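Local coordinates for phospholyase (Arthrobacter aurescens, PDB 5G4I) that uses pyridoxal phosphate as cofactor to eliminate phosphate from its substrate, probably ethanolamine phosphate, although it belongs to the class III transaminase family, at the interface of chains A and B. Residues are numbered along the deposited sequence; one frame, centred on the assembly and turned at random. Chains: chain A/B, Phospholyase.

The three contacts lie on one two-fold symmetric interface between chains A and B, and each has a twin with the chains exchanged. Centres of C-alpha atoms are about 24 Å apart for contacts 1 and 2, 20 Å for contacts 1 and 3, and 27 Å for contacts 2 and 3. Helix 120-135 serves both contact 1 and contact 3. Contact 2 instead uses helices 19-24 and 94-104. Contacts 1 and 2 join the subunits through arginine-glutamate pairs. Contact 3 lies beside the cofactor pocket. The interface therefore appears to couple assembly of the dimer to the build of the active site.

Contact 1: the interface of chains A and B. Residues chain A 151-152, 155, 163-165; chain B 129, 132-133, 306.
A:His164 sits in a loop with near-helical phi/psi of -70°/-34° and gives its backbone N to B:Asn306 OD1 at 2.9 Å, above the plane of that amide. B:Gln133 NE2 reaches the same oxygen from the opposite face. The two amides of chain B also pair through B:Asn306 ND2 and B:Gln133 OE1, 2.9 Å apart, which helps hold both flat groups. The A:His164 side chain runs past the B:Gln133 amide in the opposite direction, with the planes tilted modestly.

B:Arg129 has CG anti to the backbone N (chi1 -175°) and reaches extended from helix 120-135 to A:Glu165. It grips the carboxylate side-on. B:Arg129 NE donates to A:Glu165 OE2 at 2.9 Å. B:Arg129 NH2 donates to A:Glu165 OE1 at 3.0 Å. Both oxygens are met on the syn side, with the two planes tilted against each other. B:Gln133 NE2 reaches A:Glu165 OE2 at 2.9 Å from the other face. A:Ala155 CB lies over the rim of the guanidinium, 3.4 Å from B:Arg129 NH2.

B:Arg132 meets A:Thr152 tip to tip, NH1 to OG1 at 3.0 Å. Waters bridge A:Thr152 and A:Glu165 to this arginine. The site is a polar clamp that probably fixes the register of the two subunits.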
# COMPACT_ATOMS: atom_id res chain seq x y z
N THR A 151 7.80 4.54 -3.24
CA THR A 151 7.68 3.93 -4.58
C THR A 151 8.87 4.40 -5.47
O THR A 151 9.60 5.36 -5.13
CB THR A 151 6.35 4.23 -5.27
OG1 THR A 151 6.34 5.66 -5.46
CG2 THR A 151 5.15 3.74 -4.43
N THR A 152 8.99 3.84 -6.69
CA THR A 152 9.95 4.35 -7.71
C THR A 152 9.65 5.80 -8.11
O THR A 152 10.54 6.67 -8.07
CB THR A 152 9.94 3.45 -8.96
OG1 THR A 152 10.42 2.15 -8.57
CG2 THR A 152 10.88 4.05 -10.00
N ALA A 155 10.66 7.98 -5.14
CA ALA A 155 12.09 8.04 -4.97
C ALA A 155 12.77 9.01 -5.90
O ALA A 155 13.66 9.74 -5.45
CB ALA A 155 12.68 6.63 -5.18
N VAL A 163 18.31 8.11 -1.12
CA VAL A 163 17.88 7.07 -2.05
C VAL A 163 18.96 6.85 -3.15
O VAL A 163 19.77 7.78 -3.40
CB VAL A 163 16.50 7.37 -2.70
CG1 VAL A 163 15.39 7.39 -1.67
CG2 VAL A 163 16.52 8.64 -3.55
N HIS A 164 18.99 5.65 -3.72
CA HIS A 164 19.99 5.36 -4.81
C HIS A 164 19.65 6.11 -6.06
O HIS A 164 20.56 6.49 -6.85
CB HIS A 164 19.95 3.84 -5.03
CG HIS A 164 20.96 3.31 -6.00
ND1 HIS A 164 22.25 2.96 -5.66
CD2 HIS A 164 20.80 2.99 -7.30
CE1 HIS A 164 22.85 2.45 -6.73
NE2 HIS A 164 22.00 2.49 -7.74
N GLU A 165 18.36 6.31 -6.37
CA GLU A 165 17.97 6.99 -7.62
C GLU A 165 18.49 8.43 -7.67
O GLU A 165 18.27 9.18 -6.71
CB GLU A 165 16.42 7.10 -7.73
CG GLU A 165 15.73 5.73 -7.93
CD GLU A 165 15.49 4.81 -6.73
OE1 GLU A 165 15.89 5.16 -5.59
OE2 GLU A 165 14.92 3.69 -6.97
N ARG B 129 11.87 -2.36 -8.13
CA ARG B 129 12.83 -1.30 -7.71
C ARG B 129 14.19 -1.93 -7.25
O ARG B 129 15.27 -1.50 -7.68
CB ARG B 129 12.18 -0.37 -6.66
CG ARG B 129 13.04 0.81 -6.25
CD ARG B 129 12.34 1.77 -5.22
NE ARG B 129 13.26 2.82 -4.78
CZ ARG B 129 13.31 3.37 -3.58
NH1 ARG B 129 12.32 3.18 -2.71
NH2 ARG B 129 14.24 4.24 -3.25
N ARG B 132 15.89 -3.29 -10.50
CA ARG B 132 16.44 -2.23 -11.38
C ARG B 132 17.78 -1.73 -10.78
O ARG B 132 18.81 -1.55 -11.47
CB ARG B 132 15.41 -1.04 -11.48
CG ARG B 132 15.52 -0.15 -12.63
CD ARG B 132 14.45 0.95 -12.52
NE ARG B 132 13.12 0.36 -12.45
CZ ARG B 132 12.22 0.48 -11.45
NH1 ARG B 132 12.57 1.10 -10.32
NH2 ARG B 132 11.03 -0.11 -11.57
N GLN B 133 17.83 -1.50 -9.45
CA GLN B 133 19.06 -1.00 -8.81
C GLN B 133 20.16 -2.06 -8.82
O GLN B 133 21.36 -1.73 -9.02
CB GLN B 133 18.83 -0.56 -7.34
CG GLN B 133 17.84 0.63 -7.19
CD GLN B 133 17.83 1.21 -5.79
OE1 GLN B 133 18.63 0.83 -4.90
NE2 GLN B 133 16.85 2.16 -5.52
N ASN B 306 19.66 2.66 0.36
CA ASN B 306 18.41 3.46 0.45
C ASN B 306 17.94 3.48 1.92
O ASN B 306 17.94 2.42 2.59
CB ASN B 306 17.26 2.86 -0.36
CG ASN B 306 17.58 2.63 -1.85
OD1 ASN B 306 17.32 3.53 -2.72
ND2 ASN B 306 18.18 1.50 -2.16
O HOH W 1 9.03 -0.15 -9.34
O HOH W 2 14.76 2.92 -9.67

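Contact 2: the interface of chains A and B. Residues chain A 22, 26-27; chain B 97, 100-101, 104.
This is a helix-side interface, in which A:Arg22 and A:Thr26 near the N-terminus pack against B:Val97, B:Ala100, B:Glu101 and B:Leu104 on helix 94-104 of the other subunit. It fastens the N-terminal segment of one chain to its partner and so probably steadies the dimer.

The polar part is a salt bridge. A:Arg22 comes from helix 19-24. Its chain bends at chi3 (53°), which turns the NE edge of the guanidinium towards B:Glu101. The grip is side-on. A:Arg22 NE donates to B:Glu101 OE2 at 3.0 Å, in the guanidinium plane and on the syn lone pair of that oxygen. A:Arg22 NH2 donates to B:Glu101 OE1 at 2.8 Å, also on the syn side but somewhat out of the carboxylate plane. The two flat groups are 25° apart, and two fairly straight bonds should limit rotation of the carboxylate.

The apolar part lies beside it. B:Val97 CG1 touches the aliphatic stem of A:Arg22 at CB, 3.6 Å away. A:Thr26 packs CB on B:Ala100 CB at 3.7 Å. Its methyl CG2 lies between B:Glu101 CG and B:Leu104 CD1. A:Thr26 OG1 turns back to its own chain and donates to A:Arg22 O at 3.0 Å. A water then links the subunits: it lies 2.9 Å from A:Arg22 O and 2.7 Å from B:Glu101 OE2.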
# COMPACT_ATOMS: atom_id res chain seq x y z
N ARG A 22 17.38 -11.64 16.44
CA ARG A 22 16.33 -12.35 15.69
C ARG A 22 15.74 -11.42 14.57
O ARG A 22 15.50 -11.88 13.43
CB ARG A 22 15.24 -12.89 16.53
CG ARG A 22 15.72 -14.06 17.47
CD ARG A 22 14.73 -14.42 18.54
NE ARG A 22 13.38 -14.70 18.02
CZ ARG A 22 12.22 -14.48 18.68
NH1 ARG A 22 12.18 -14.01 19.96
NH2 ARG A 22 11.08 -14.74 18.06
N THR A 26 16.15 -11.57 9.99
CA THR A 26 14.89 -11.78 9.22
C THR A 26 14.53 -10.54 8.38
O THR A 26 14.53 -10.60 7.11
CB THR A 26 13.71 -12.15 10.17
OG1 THR A 26 13.58 -11.22 11.27
CG2 THR A 26 13.80 -13.60 10.73
N ILE A 27 14.28 -9.42 9.03
CA ILE A 27 14.01 -8.16 8.30
C ILE A 27 15.26 -7.27 8.13
O ILE A 27 15.23 -6.24 7.43
CB ILE A 27 12.86 -7.36 8.91
CG1 ILE A 27 13.17 -6.93 10.30
CG2 ILE A 27 11.56 -8.15 8.82
CD1 ILE A 27 12.14 -5.87 10.87
N VAL B 97 8.74 -10.05 14.44
CA VAL B 97 9.80 -11.06 14.35
C VAL B 97 9.28 -12.51 14.36
O VAL B 97 9.73 -13.35 13.56
CB VAL B 97 10.82 -10.79 15.51
CG1 VAL B 97 11.95 -11.86 15.47
CG2 VAL B 97 11.45 -9.41 15.37
N ALA B 100 7.83 -13.01 10.88
CA ALA B 100 8.91 -13.15 9.87
C ALA B 100 9.53 -14.55 9.94
O ALA B 100 9.74 -15.21 8.92
CB ALA B 100 9.97 -12.06 10.04
N GLU B 101 9.74 -15.02 11.16
CA GLU B 101 10.27 -16.40 11.35
C GLU B 101 9.34 -17.49 10.82
O GLU B 101 9.75 -18.42 10.08
CB GLU B 101 10.59 -16.64 12.83
CG GLU B 101 11.82 -15.88 13.28
CD GLU B 101 12.06 -15.91 14.80
OE1 GLU B 101 11.13 -16.12 15.62
OE2 GLU B 101 13.20 -15.54 15.19
N LEU B 104 9.18 -17.18 6.84
CA LEU B 104 10.43 -17.63 6.18
C LEU B 104 10.69 -19.14 6.33
O LEU B 104 11.39 -19.71 5.50
CB LEU B 104 11.60 -16.80 6.69
CG LEU B 104 11.59 -15.32 6.18
CD1 LEU B 104 12.57 -14.45 6.94
CD2 LEU B 104 11.85 -15.21 4.69
O HOH W 3 15.31 -14.79 13.68

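Contact 3: the interface of chains A and B. Residues chain A 122, 308-310; chain B 121, 147, 150.
B:Asn150 reaches across to the A:Phe308 ring and to the backbone oxygen of A:Phe309. This is a mainly loop-to-loop, water-bridged part of the subunit interface, beside the pyridoxal phosphate pocket. B:Asn150 CB lies 3.8 Å from A:Phe308 CE1, at the rim of the ring. CG sits between the backbone N and the carbonyl carbon (chi1 59°), and stays near the same ring atom. At the tip, B:Asn150 ND2 donates to A:Phe309 O at 3.0 Å. The bond is nearly straight (167° at H), with the donor tilted from the carbonyl plane. ND2 also meets a water that reaches A:Glu122 OE2. The other branch, B:Asn150 OD1, lies 2.7 Å from a second water, which contacts the same oxygen.

An alanine here would probably leave A:Phe309 O without its amide donor and the two waters without their mate in chain B.

Second-shell bonds probably help set the parts in place. B:Ser121 OG, on a residue that binds pyridoxal phosphate, accepts from B:Asn150 N at 3.0 Å. A:Asn310 ND2 donates to A:Glu122 OE1 from above the carboxylate plane. B:Tyr147 also lines that pocket, so both chains probably help shape it. A water in the plane of the B:Tyr147 ring links OH, at 2.7 Å, to A:Phe309 O, at 2.8 Å.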
# COMPACT_ATOMS: atom_id res chain seq x y z
N GLU A 122 0.96 4.84 -1.23
CA GLU A 122 -0.03 4.46 -2.31
C GLU A 122 -0.81 5.69 -2.70
O GLU A 122 -1.14 5.86 -3.93
CB GLU A 122 -0.94 3.30 -1.91
CG GLU A 122 -0.34 1.92 -1.90
CD GLU A 122 -1.41 0.80 -1.92
OE1 GLU A 122 -2.48 0.90 -1.20
OE2 GLU A 122 -1.22 -0.23 -2.69
N PHE A 308 -9.00 0.98 -12.99
CA PHE A 308 -8.27 1.14 -11.72
C PHE A 308 -8.95 0.36 -10.59
O PHE A 308 -10.16 0.56 -10.33
CB PHE A 308 -8.12 2.65 -11.33
CG PHE A 308 -7.36 2.84 -10.01
CD1 PHE A 308 -5.99 2.68 -9.99
CD2 PHE A 308 -8.06 3.04 -8.82
CE1 PHE A 308 -5.30 2.75 -8.75
CE2 PHE A 308 -7.37 3.05 -7.60
CZ PHE A 308 -6.03 2.90 -7.59
N PHE A 309 -8.14 -0.40 -9.82
CA PHE A 309 -8.70 -1.25 -8.72
C PHE A 309 -7.55 -1.50 -7.73
O PHE A 309 -6.47 -1.95 -8.18
CB PHE A 309 -9.35 -2.56 -9.27
CG PHE A 309 -10.00 -3.44 -8.22
CD1 PHE A 309 -11.08 -3.01 -7.48
CD2 PHE A 309 -9.36 -4.60 -7.86
CE1 PHE A 309 -11.61 -3.79 -6.41
CE2 PHE A 309 -9.94 -5.49 -6.87
CZ PHE A 309 -11.02 -5.07 -6.14
N ASN A 310 -7.82 -1.38 -6.42
CA ASN A 310 -6.95 -1.66 -5.29
C ASN A 310 -7.73 -2.66 -4.43
O ASN A 310 -8.76 -2.32 -3.88
CB ASN A 310 -6.62 -0.33 -4.63
CG ASN A 310 -5.81 -0.43 -3.39
OD1 ASN A 310 -5.98 -1.38 -2.58
ND2 ASN A 310 -4.91 0.54 -3.17
N SER B 121 0.34 -4.77 -4.85
CA SER B 121 0.92 -3.75 -5.67
C SER B 121 2.20 -3.13 -5.02
O SER B 121 3.20 -2.88 -5.70
CB SER B 121 -0.05 -2.58 -6.09
OG SER B 121 -1.07 -3.02 -6.99
N TYR B 147 -1.50 -9.05 -15.35
CA TYR B 147 -1.74 -7.90 -14.45
C TYR B 147 -1.09 -8.12 -13.09
O TYR B 147 -1.31 -9.14 -12.41
CB TYR B 147 -3.28 -7.72 -14.24
CG TYR B 147 -3.58 -6.61 -13.24
CD1 TYR B 147 -3.37 -5.29 -13.58
CD2 TYR B 147 -3.96 -6.90 -11.93
CE1 TYR B 147 -3.61 -4.24 -12.68
CE2 TYR B 147 -4.25 -5.86 -11.04
CZ TYR B 147 -4.05 -4.53 -11.42
OH TYR B 147 -4.29 -3.51 -10.47
N ASN B 150 -1.11 -1.70 -9.65
CA ASN B 150 -1.76 -0.45 -10.04
C ASN B 150 -0.94 0.85 -9.83
O ASN B 150 -1.51 1.98 -9.99
CB ASN B 150 -3.12 -0.33 -9.31
CG ASN B 150 -2.92 -0.37 -7.81
OD1 ASN B 150 -1.92 0.18 -7.32
ND2 ASN B 150 -3.84 -0.94 -7.09
O HOH W 4 -3.26 -1.81 -4.28
O HOH W 5 -0.48 1.02 -5.14
O HOH W 6 -5.32 -4.47 -8.12